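PDB 6NKI: NRPS from Penicillium fellutanum, which contains a Rossmann-type domain of the Male sterility protein family, part of the NADP-binding Rossmann clan, and is seen with NADPH dihydro-nicotinamide-adenine-dinucleotide phosphate bound. Local coordinates for residues Leu42-Asn45 and Asp46-Ile49; Leu96-Ala99 and Asp100-Glu104; Ser146-Asp149 and Ile150-Leu154; Asp321-Lys324 and Ala325-Leu328. All coordinates share one frame; numbering follows the deposited sequence.

Contact 1. Residues Leu42-Asn45 and Asp46-Ile49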
loop_
_atom_site.group_PDB
_atom_site.type_symbol
_atom_site.label_atom_id
_atom_site.label_comp_id
_atom_site.label_asym_id
_atom_site.label_seq_id
_atom_site.Cartn_x
_atom_site.Cartn_y
_atom_site.Cartn_z
ATOM N N LEU A 42 19.376 -4.869 0.675
ATOM C CA LEU A 42 20.463 -4.153 0.019
ATOM C C LEU A 42 20.232 -2.637 -0.045
ATOM O O LEU A 42 21.204 -1.877 -0.124
ATOM C CB LEU A 42 20.665 -4.731 -1.386
ATOM C CG LEU A 42 21.517 -6.001 -1.546
ATOM C CD1 LEU A 42 20.921 -7.190 -0.856
ATOM C CD2 LEU A 42 21.679 -6.349 -3.001
ATOM N N VAL A 43 18.983 -2.159 -0.007
ATOM C CA VAL A 43 18.842 -0.703 -0.061
ATOM C C VAL A 43 18.894 -0.082 1.336
ATOM O O VAL A 43 19.331 1.066 1.483
ATOM C CB VAL A 43 17.576 -0.261 -0.836
ATOM C CG1 VAL A 43 17.602 -0.813 -2.267
ATOM C CG2 VAL A 43 16.258 -0.612 -0.096
ATOM N N ASP A 44 18.473 -0.804 2.375
ATOM C CA ASP A 44 18.611 -0.286 3.730
ATOM C C ASP A 44 20.076 0.014 4.029
ATOM O O ASP A 44 20.984 -0.681 3.563
ATOM C CB ASP A 44 18.069 -1.277 4.764
ATOM C CG ASP A 44 18.119 -0.721 6.197
ATOM O OD1 ASP A 44 17.206 0.043 6.576
ATOM O OD2 ASP A 44 19.089 -1.007 6.934
ATOM N N ASN A 45 20.307 1.061 4.827
ATOM C CA ASN A 45 21.674 1.500 5.095
ATOM C C ASN A 45 22.356 0.698 6.197
ATOM O O ASN A 45 23.587 0.585 6.188
ATOM C CB ASN A 45 21.696 2.989 5.454
ATOM C CG ASN A 45 21.633 3.893 4.233
ATOM O OD1 ASN A 45 22.338 3.669 3.248
ATOM N ND2 ASN A 45 20.789 4.922 4.296
ATOM N N ASP A 46 21.601 0.148 7.156
ATOM C CA ASP A 46 22.253 -0.555 8.260
ATOM C C ASP A 46 22.904 -1.856 7.813
ATOM O O ASP A 46 23.952 -2.236 8.349
ATOM C CB ASP A 46 21.270 -0.841 9.399
ATOM C CG ASP A 46 21.006 0.372 10.264
ATOM O OD1 ASP A 46 21.882 1.265 10.325
ATOM O OD2 ASP A 46 19.938 0.416 10.908
ATOM N N VAL A 47 22.311 -2.549 6.840
ATOM C CA VAL A 47 22.805 -3.864 6.458
ATOM C C VAL A 47 24.143 -3.726 5.735
ATOM O O VAL A 47 24.287 -2.945 4.785
ATOM C CB VAL A 47 21.752 -4.607 5.623
ATOM C CG1 VAL A 47 21.420 -3.832 4.412
ATOM C CG2 VAL A 47 22.267 -5.974 5.225
ATOM N N SER A 48 25.141 -4.481 6.206
ATOM C CA SER A 48 26.517 -4.368 5.738
ATOM C C SER A 48 26.917 -5.466 4.764
ATOM O O SER A 48 27.871 -5.272 4.003
ATOM C CB SER A 48 27.473 -4.376 6.937
ATOM O OG SER A 48 28.833 -4.356 6.535
ATOM N N ILE A 49 26.215 -6.599 4.764
ATOM C CA ILE A 49 26.499 -7.701 3.846
ATOM C C ILE A 49 25.261 -8.592 3.915
ATOM O O ILE A 49 24.570 -8.617 4.941
ATOM C CB ILE A 49 27.798 -8.462 4.234
ATOM C CG1 ILE A 49 28.534 -9.045 3.016
ATOM C CG2 ILE A 49 27.498 -9.644 5.133
ATOM C CD1 ILE A 49 29.343 -8.039 2.198
#
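D44 and D46 meet where helix 32-43 gives way to strand 47-54, and the Asx turn between them illustrates how one carboxylate can tie down the backbone just beyond a helix. D44 is the first residue past the helix to abandon helical backbone angles. Its CB lies 4.2 Å from CG1 of V47, a loose apolar approach. With CG anti to the backbone N (chi1 -176°), the carboxylate is carried forward over the turn. At the tip, OD2 accepts a hydrogen bond from the D46 backbone N at 2.8 Å. The bond is bent, 137° at the hydrogen, and the donor stands well above the carboxylate plane. The same OD2 also rests 3.3 Å from CB of D46.

The two acidic side chains cross obliquely, their carboxylate planes 66° apart. D44 OD2 and D46 OD2 are 4.3 Å from each other, so the like charges probably disfavour a closer approach, an effect that the N-H of D46, bonded to D44 OD2, would probably offset in part. Beneath the turn, V47 places CG1 3.3 Å from the backbone O of D44, so the first residue of the strand lies against the residue that follows the helix.

D46 OD2 makes a weak hydrogen bond to H289 NE2, and N45 packs on E404 of the second subunit. The turn closes the beta-alpha-beta unit made by strand 22-27, helix 32-43 and strand 47-54: L42 and V43 at the helix end lie against Y80, while D46, S48 and I49 touch K22 and R23 of the adjacent parallel strand 22-27.

Contact 2. Residues Leu96-Ala99 and Asp100-Glu104; sequences LGLA and DEHWE
The start of the short, weakly bonded helix 100-103, in the connection that follows strand 84-88 of the Rossmann-type sheet, brings L98 and A99 against H102 and W103. The A99 carbonyl is the hub. Its O accepts a weak hydrogen bond from the backbone N of H102, 3.2 Å long and bent to 123° at the hydrogen. It also lies at the edge of the W103 indole, in the ring plane, 3.5 Å from CD1.

L98 supplies the apolar half. Its CD2 reaches CB of H102 at 3.8 Å, the two side chains crossing at about a right angle, and continues to the imidazole, 4.0 Å from CD2 of H102. CB of L98 sits 4.1 Å from NE1 of W103. The backbone points CB of H102 at L98, and chi1 of -74°, with CG beside the backbone N, sets the direction of the imidazole, which stacks on W87; the indole of W103 meets the ring of H95 with their planes at about 40°.

Chemically, the weak A99-H102 bond is a modest tether, supplemented by W103 N to D100 O, and the side chains probably add to the hold. The in-plane approach of A99 O suits the slightly positive rim of an indole and would add a small electrostatic attraction.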
loop_
_atom_site.group_PDB
_atom_site.type_symbol
_atom_site.label_atom_id
_atom_site.label_comp_id
_atom_site.label_asym_id
_atom_site.label_seq_id
_atom_site.Cartn_x
_atom_site.Cartn_y
_atom_site.Cartn_z
ATOM N N LEU A 96 21.933 -27.347 6.456
ATOM C CA LEU A 96 21.347 -26.691 5.247
ATOM C C LEU A 96 22.199 -26.953 3.999
ATOM O O LEU A 96 21.945 -26.296 2.977
ATOM C CB LEU A 96 21.136 -25.188 5.470
ATOM C CG LEU A 96 20.420 -24.799 6.760
ATOM C CD1 LEU A 96 20.689 -23.349 7.103
ATOM C CD2 LEU A 96 18.927 -25.042 6.651
ATOM N N GLY A 97 23.099 -27.940 4.049
ATOM C CA GLY A 97 24.019 -28.228 2.937
ATOM C C GLY A 97 25.245 -27.340 3.008
ATOM O O GLY A 97 26.021 -27.339 2.051
ATOM N N LEU A 98 25.410 -26.608 4.110
ATOM C CA LEU A 98 26.547 -25.667 4.261
ATOM C C LEU A 98 27.822 -26.355 4.744
ATOM O O LEU A 98 27.746 -27.455 5.306
ATOM C CB LEU A 98 26.163 -24.535 5.217
ATOM C CG LEU A 98 25.251 -23.463 4.629
ATOM C CD1 LEU A 98 24.702 -22.573 5.727
ATOM C CD2 LEU A 98 25.997 -22.639 3.597
ATOM N N ALA A 99 28.950 -25.694 4.495
ATOM C CA ALA A 99 30.280 -26.137 4.956
ATOM C C ALA A 99 30.435 -25.744 6.428
ATOM O O ALA A 99 29.685 -24.867 6.892
ATOM C CB ALA A 99 31.347 -25.500 4.106
ATOM N N ASP A 100 31.395 -26.340 7.136
ATOM C CA ASP A 100 31.603 -26.015 8.573
ATOM C C ASP A 100 31.980 -24.539 8.709
ATOM O O ASP A 100 31.439 -23.870 9.598
ATOM C CB ASP A 100 32.704 -26.872 9.198
ATOM C CG ASP A 100 33.104 -26.366 10.574
ATOM O OD1 ASP A 100 32.329 -26.584 11.520
ATOM O OD2 ASP A 100 34.170 -25.733 10.681
ATOM N N GLU A 101 32.814 -24.044 7.795
ATOM C CA GLU A 101 33.297 -22.643 7.784
ATOM C C GLU A 101 32.102 -21.686 7.674
ATOM O O GLU A 101 32.092 -20.672 8.385
ATOM C CB GLU A 101 34.216 -22.513 6.572
ATOM C CG GLU A 101 34.767 -21.126 6.339
ATOM C CD GLU A 101 35.473 -21.014 5.000
ATOM O OE1 GLU A 101 35.147 -21.809 4.097
ATOM O OE2 GLU A 101 36.346 -20.137 4.863
ATOM N N HIS A 102 31.104 -22.033 6.861
ATOM C CA HIS A 102 29.903 -21.182 6.652
ATOM C C HIS A 102 29.051 -21.027 7.918
ATOM O O HIS A 102 28.345 -20.018 7.982
ATOM C CB HIS A 102 29.124 -21.604 5.403
ATOM C CG HIS A 102 29.814 -21.201 4.146
ATOM N ND1 HIS A 102 30.655 -20.114 4.096
ATOM C CD2 HIS A 102 29.791 -21.721 2.903
ATOM C CE1 HIS A 102 31.133 -19.987 2.879
ATOM N NE2 HIS A 102 30.619 -20.959 2.130
ATOM N N TRP A 103 29.102 -21.954 8.878
ATOM C CA TRP A 103 28.230 -21.788 10.074
ATOM C C TRP A 103 28.546 -20.462 10.764
ATOM O O TRP A 103 27.610 -19.773 11.201
ATOM C CB TRP A 103 28.284 -23.009 10.987
ATOM C CG TRP A 103 27.201 -23.932 10.545
ATOM C CD1 TRP A 103 27.166 -24.623 9.374
ATOM C CD2 TRP A 103 25.943 -24.169 11.195
ATOM N NE1 TRP A 103 25.990 -25.308 9.275
ATOM C CE2 TRP A 103 25.220 -25.054 10.377
ATOM C CE3 TRP A 103 25.364 -23.739 12.390
ATOM C CZ2 TRP A 103 23.947 -25.507 10.713
ATOM C CZ3 TRP A 103 24.109 -24.196 12.725
ATOM C CH2 TRP A 103 23.412 -25.071 11.899
ATOM N N GLU A 104 29.821 -20.108 10.803
ATOM C CA GLU A 104 30.225 -18.755 11.254
ATOM C C GLU A 104 29.452 -18.296 12.492
ATOM O O GLU A 104 29.019 -17.135 12.499
ATOM C CB GLU A 104 30.033 -17.742 10.127
ATOM C CG GLU A 104 30.961 -16.552 10.238
ATOM C CD GLU A 104 32.214 -16.680 9.394
ATOM O OE1 GLU A 104 32.135 -17.323 8.338
ATOM O OE2 GLU A 104 33.257 -16.135 9.795
#

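Contact 3. Residues Ser146-Asp149 and Ile150-Leu154; sequences STFD and ILQCL
F148 and Q152 bring a phenyl ring and a primary amide together one turn apart on helix 136-156. The amide nitrogen NE2 approaches CE2 of F148 obliquely, at 3.1 Å, and the two planes are inclined by 60°, so the groups are not stacked. F148 has CG anti to its backbone N (chi1 -178°), swinging the ring along the helix toward Q152, whose chain beyond CG is extended. On its other flank Q152 runs beside D149, both pointing the same way; OE1 lies 3.8 Å from D149 OD1, with the amide and carboxylate planes inclined to each other. D149 OD2 takes a weak hydrogen bond from the backbone N of H95.

Behind these groups the backbone keeps its helical bonds: I150 N to S146 O at 3.0 Å, L151 N to T147 O at 3.1 Å, and Q152 N to F148 O at 3.3 Å, the last almost straight at 176°. The hydroxyls of S146 and T147 bond to the carbonyl oxygens of A142 and N143, one turn earlier.

I150 packs on I123 and L163 of the parallel sheet, and L151 on L163 and on L213 and F217 of helix 202-220, as in the helices that flank the central parallel sheet of a Rossmann fold.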
loop_
_atom_site.group_PDB
_atom_site.type_symbol
_atom_site.label_atom_id
_atom_site.label_comp_id
_atom_site.label_asym_id
_atom_site.label_seq_id
_atom_site.Cartn_x
_atom_site.Cartn_y
_atom_site.Cartn_z
ATOM N N SER A 146 15.988 -27.711 8.458
ATOM C CA SER A 146 16.544 -26.387 8.246
ATOM C C SER A 146 16.157 -25.465 9.401
ATOM O O SER A 146 17.013 -24.757 9.946
ATOM C CB SER A 146 16.070 -25.866 6.881
ATOM O OG SER A 146 14.656 -25.820 6.783
ATOM N N THR A 147 14.884 -25.504 9.814
ATOM C CA THR A 147 14.442 -24.670 10.927
ATOM C C THR A 147 15.095 -25.127 12.226
ATOM O O THR A 147 15.562 -24.306 13.026
ATOM C CB THR A 147 12.904 -24.692 11.033
ATOM O OG1 THR A 147 12.303 -24.283 9.787
ATOM C CG2 THR A 147 12.408 -23.753 12.144
ATOM N N PHE A 148 15.148 -26.445 12.438
ATOM C CA PHE A 148 15.819 -27.011 13.603
ATOM C C PHE A 148 17.293 -26.633 13.618
ATOM O O PHE A 148 17.829 -26.205 14.647
ATOM C CB PHE A 148 15.647 -28.531 13.595
ATOM C CG PHE A 148 16.262 -29.232 14.786
ATOM C CD1 PHE A 148 15.615 -29.245 16.016
ATOM C CD2 PHE A 148 17.484 -29.882 14.667
ATOM C CE1 PHE A 148 16.174 -29.882 17.096
ATOM C CE2 PHE A 148 18.046 -30.523 15.747
ATOM C CZ PHE A 148 17.393 -30.522 16.963
ATOM N N ASP A 149 17.968 -26.797 12.480
ATOM C CA ASP A 149 19.362 -26.381 12.384
ATOM C C ASP A 149 19.523 -24.912 12.772
ATOM O O ASP A 149 20.512 -24.540 13.417
ATOM C CB ASP A 149 19.877 -26.628 10.961
ATOM C CG ASP A 149 19.972 -28.112 10.608
ATOM O OD1 ASP A 149 20.254 -28.929 11.513
ATOM O OD2 ASP A 149 19.748 -28.454 9.422
ATOM N N ILE A 150 18.527 -24.075 12.413
ATOM C CA ILE A 150 18.603 -22.617 12.574
ATOM C C ILE A 150 18.535 -22.200 14.045
ATOM O O ILE A 150 19.270 -21.299 14.474
ATOM C CB ILE A 150 17.513 -21.920 11.715
ATOM C CG1 ILE A 150 17.989 -21.676 10.283
ATOM C CG2 ILE A 150 17.023 -20.604 12.314
ATOM C CD1 ILE A 150 16.893 -21.324 9.387
ATOM N N LEU A 151 17.647 -22.811 14.834
ATOM C CA LEU A 151 17.642 -22.494 16.262
ATOM C C LEU A 151 18.926 -22.959 16.944
ATOM O O LEU A 151 19.427 -22.289 17.855
ATOM C CB LEU A 151 16.432 -23.108 16.959
ATOM C CG LEU A 151 15.071 -22.605 16.506
ATOM C CD1 LEU A 151 14.056 -23.226 17.445
ATOM C CD2 LEU A 151 15.015 -21.068 16.492
ATOM N N GLN A 152 19.464 -24.110 16.534
ATOM C CA GLN A 152 20.803 -24.480 16.972
ATOM C C GLN A 152 21.775 -23.344 16.733
ATOM O O GLN A 152 22.653 -23.073 17.558
ATOM C CB GLN A 152 21.303 -25.715 16.227
ATOM C CG GLN A 152 20.694 -27.045 16.614
ATOM C CD GLN A 152 21.230 -28.160 15.744
ATOM O OE1 GLN A 152 21.935 -27.915 14.761
ATOM N NE2 GLN A 152 20.920 -29.394 16.112
ATOM N N CYS A 153 21.617 -22.661 15.611
ATOM C CA CYS A 153 22.618 -21.698 15.189
ATOM C C CYS A 153 22.536 -20.425 16.031
ATOM O O CYS A 153 23.568 -19.889 16.459
ATOM C CB CYS A 153 22.421 -21.413 13.699
ATOM S SG CYS A 153 23.831 -20.724 12.820
ATOM N N LEU A 154 21.317 -19.929 16.287
ATOM C CA LEU A 154 21.149 -18.813 17.220
ATOM C C LEU A 154 21.752 -19.142 18.585
ATOM O O LEU A 154 22.492 -18.336 19.162
ATOM C CB LEU A 154 19.661 -18.444 17.362
ATOM C CG LEU A 154 18.947 -17.410 16.468
ATOM C CD1 LEU A 154 18.848 -17.841 15.008
ATOM C CD2 LEU A 154 17.540 -17.097 17.004
#

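Contact 4. Residues Asp321-Lys324 and Ala325-Leu328; sequences DFWK and AIML
F322, W323 and I326 form the close-packed side of helix 319-330, whereas K324 and L328 line its solvent side. I326 CG1 lies over one face of the F322 ring, a CH-pi contact 4.0 Å from the centroid and 22° off the normal, displaced toward the rim. CD1 of I326 comes within 3.7 Å of F322 CZ. I326 also runs alongside W323, pointing the same way, with CG1 3.9 Å from CE3 of the indole. F322 leans on W323 in turn, its CE2 above the centre of one indole face. V399 of helix 389-410 and V253 of helix 248-259 pack against this cluster, and the indole stacks on Y262.

On the other side packing thins out. K324 puts CG between its backbone N and carbonyl carbon (chi1 58°) and bends at chi3 and chi4, which turns NZ back to a weak hydrogen bond with S320 O; M327 curls its CE to 3.7 Å from the CA of K324. L328 packs on H289 of the second subunit.

F322 O accepts from both A325 N and I326 N, the second at 3.0 Å and in the carbonyl plane. Dispersion and CH-pi attraction probably add to these backbone bonds on the inner side, while the salt bridge from D321 to R396 probably adds an electrostatic tie to helix 389-410.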
loop_
_atom_site.group_PDB
_atom_site.type_symbol
_atom_site.label_atom_id
_atom_site.label_comp_id
_atom_site.label_asym_id
_atom_site.label_seq_id
_atom_site.Cartn_x
_atom_site.Cartn_y
_atom_site.Cartn_z
ATOM N N ASP A 321 -14.617 -9.186 -7.097
ATOM C CA ASP A 321 -13.775 -8.019 -7.317
ATOM C C ASP A 321 -12.495 -8.409 -8.050
ATOM O O ASP A 321 -12.016 -7.677 -8.928
ATOM C CB ASP A 321 -13.473 -7.372 -5.962
ATOM C CG ASP A 321 -12.978 -5.937 -6.077
ATOM O OD1 ASP A 321 -12.844 -5.404 -7.206
ATOM O OD2 ASP A 321 -12.735 -5.335 -5.013
ATOM N N PHE A 322 -11.931 -9.569 -7.700
ATOM C CA PHE A 322 -10.726 -10.062 -8.365
ATOM C C PHE A 322 -10.958 -10.252 -9.869
ATOM O O PHE A 322 -10.241 -9.676 -10.701
ATOM C CB PHE A 322 -10.254 -11.362 -7.674
ATOM C CG PHE A 322 -9.241 -12.157 -8.479
ATOM C CD1 PHE A 322 -7.931 -11.722 -8.602
ATOM C CD2 PHE A 322 -9.629 -13.327 -9.149
ATOM C CE1 PHE A 322 -7.011 -12.434 -9.362
ATOM C CE2 PHE A 322 -8.729 -14.030 -9.918
ATOM C CZ PHE A 322 -7.398 -13.579 -10.012
ATOM N N TRP A 323 -11.982 -11.023 -10.244
ATOM C CA TRP A 323 -12.174 -11.307 -11.665
ATOM C C TRP A 323 -12.559 -10.073 -12.478
ATOM O O TRP A 323 -12.142 -9.961 -13.639
ATOM C CB TRP A 323 -13.221 -12.385 -11.877
ATOM C CG TRP A 323 -12.789 -13.753 -11.515
ATOM C CD1 TRP A 323 -13.224 -14.502 -10.464
ATOM C CD2 TRP A 323 -11.804 -14.533 -12.183
ATOM N NE1 TRP A 323 -12.599 -15.724 -10.461
ATOM C CE2 TRP A 323 -11.717 -15.764 -11.509
ATOM C CE3 TRP A 323 -10.995 -14.317 -13.299
ATOM C CZ2 TRP A 323 -10.869 -16.776 -11.924
ATOM C CZ3 TRP A 323 -10.143 -15.322 -13.701
ATOM C CH2 TRP A 323 -10.087 -16.529 -13.015
ATOM N N LYS A 324 -13.340 -9.138 -11.919
ATOM C CA LYS A 324 -13.641 -7.977 -12.743
ATOM C C LYS A 324 -12.395 -7.161 -12.999
ATOM O O LYS A 324 -12.359 -6.402 -13.973
ATOM C CB LYS A 324 -14.769 -7.112 -12.161
ATOM C CG LYS A 324 -14.606 -6.534 -10.784
ATOM C CD LYS A 324 -15.742 -5.520 -10.489
ATOM C CE LYS A 324 -17.139 -6.137 -10.255
ATOM N NZ LYS A 324 -17.310 -6.863 -8.957
ATOM N N ALA A 325 -11.355 -7.349 -12.177
ATOM C CA ALA A 325 -10.079 -6.684 -12.384
ATOM C C ALA A 325 -9.253 -7.399 -13.442
ATOM O O ALA A 325 -8.629 -6.749 -14.287
ATOM C CB ALA A 325 -9.328 -6.596 -11.059
ATOM N N ILE A 326 -9.224 -8.738 -13.387
ATOM C CA ILE A 326 -8.685 -9.542 -14.487
ATOM C C ILE A 326 -9.266 -9.069 -15.823
ATOM O O ILE A 326 -8.539 -8.677 -16.746
ATOM C CB ILE A 326 -8.975 -11.042 -14.246
ATOM C CG1 ILE A 326 -8.223 -11.621 -13.010
ATOM C CG2 ILE A 326 -8.786 -11.852 -15.536
ATOM C CD1 ILE A 326 -6.662 -11.684 -13.124
ATOM N N MET A 327 -10.595 -9.076 -15.934
ATOM C CA MET A 327 -11.201 -8.734 -17.220
ATOM C C MET A 327 -10.918 -7.289 -17.609
ATOM O O MET A 327 -10.742 -6.995 -18.798
ATOM C CB MET A 327 -12.712 -8.978 -17.186
ATOM C CG MET A 327 -13.161 -10.442 -17.041
ATOM S SD MET A 327 -14.951 -10.541 -17.005
ATOM C CE MET A 327 -15.327 -9.899 -15.389
ATOM N N LEU A 328 -10.854 -6.386 -16.628
ATOM C CA LEU A 328 -10.498 -5.002 -16.913
ATOM C C LEU A 328 -9.100 -4.892 -17.509
ATOM O O LEU A 328 -8.865 -4.085 -18.417
ATOM C CB LEU A 328 -10.601 -4.171 -15.637
ATOM C CG LEU A 328 -10.602 -2.639 -15.748
ATOM C CD1 LEU A 328 -11.419 -2.074 -14.602
ATOM C CD2 LEU A 328 -9.195 -2.021 -15.763
#

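How the contacts relate
The four contacts follow one another along the chain without overlap. Contacts 1, 2 and 3 lie around the parallel sheet of the nucleotide-binding Rossmann-type part: contact 1 enters strand 47-54, contact 2 follows strand 84-88, and contact 3 lies on helix 136-156. Contacts 2 and 3, with centres about 12 Å apart, touch: L96 meets S146, and W103 lies against D149 and C153, so the loop and short helix pack directly on helix 136-156. Contact 1 stands about 23 Å from contact 2, centre to centre. Contact 4, on helix 319-330, has its centre about 47 Å from that of contact 2, in a helical region on the far side of the chain's centre.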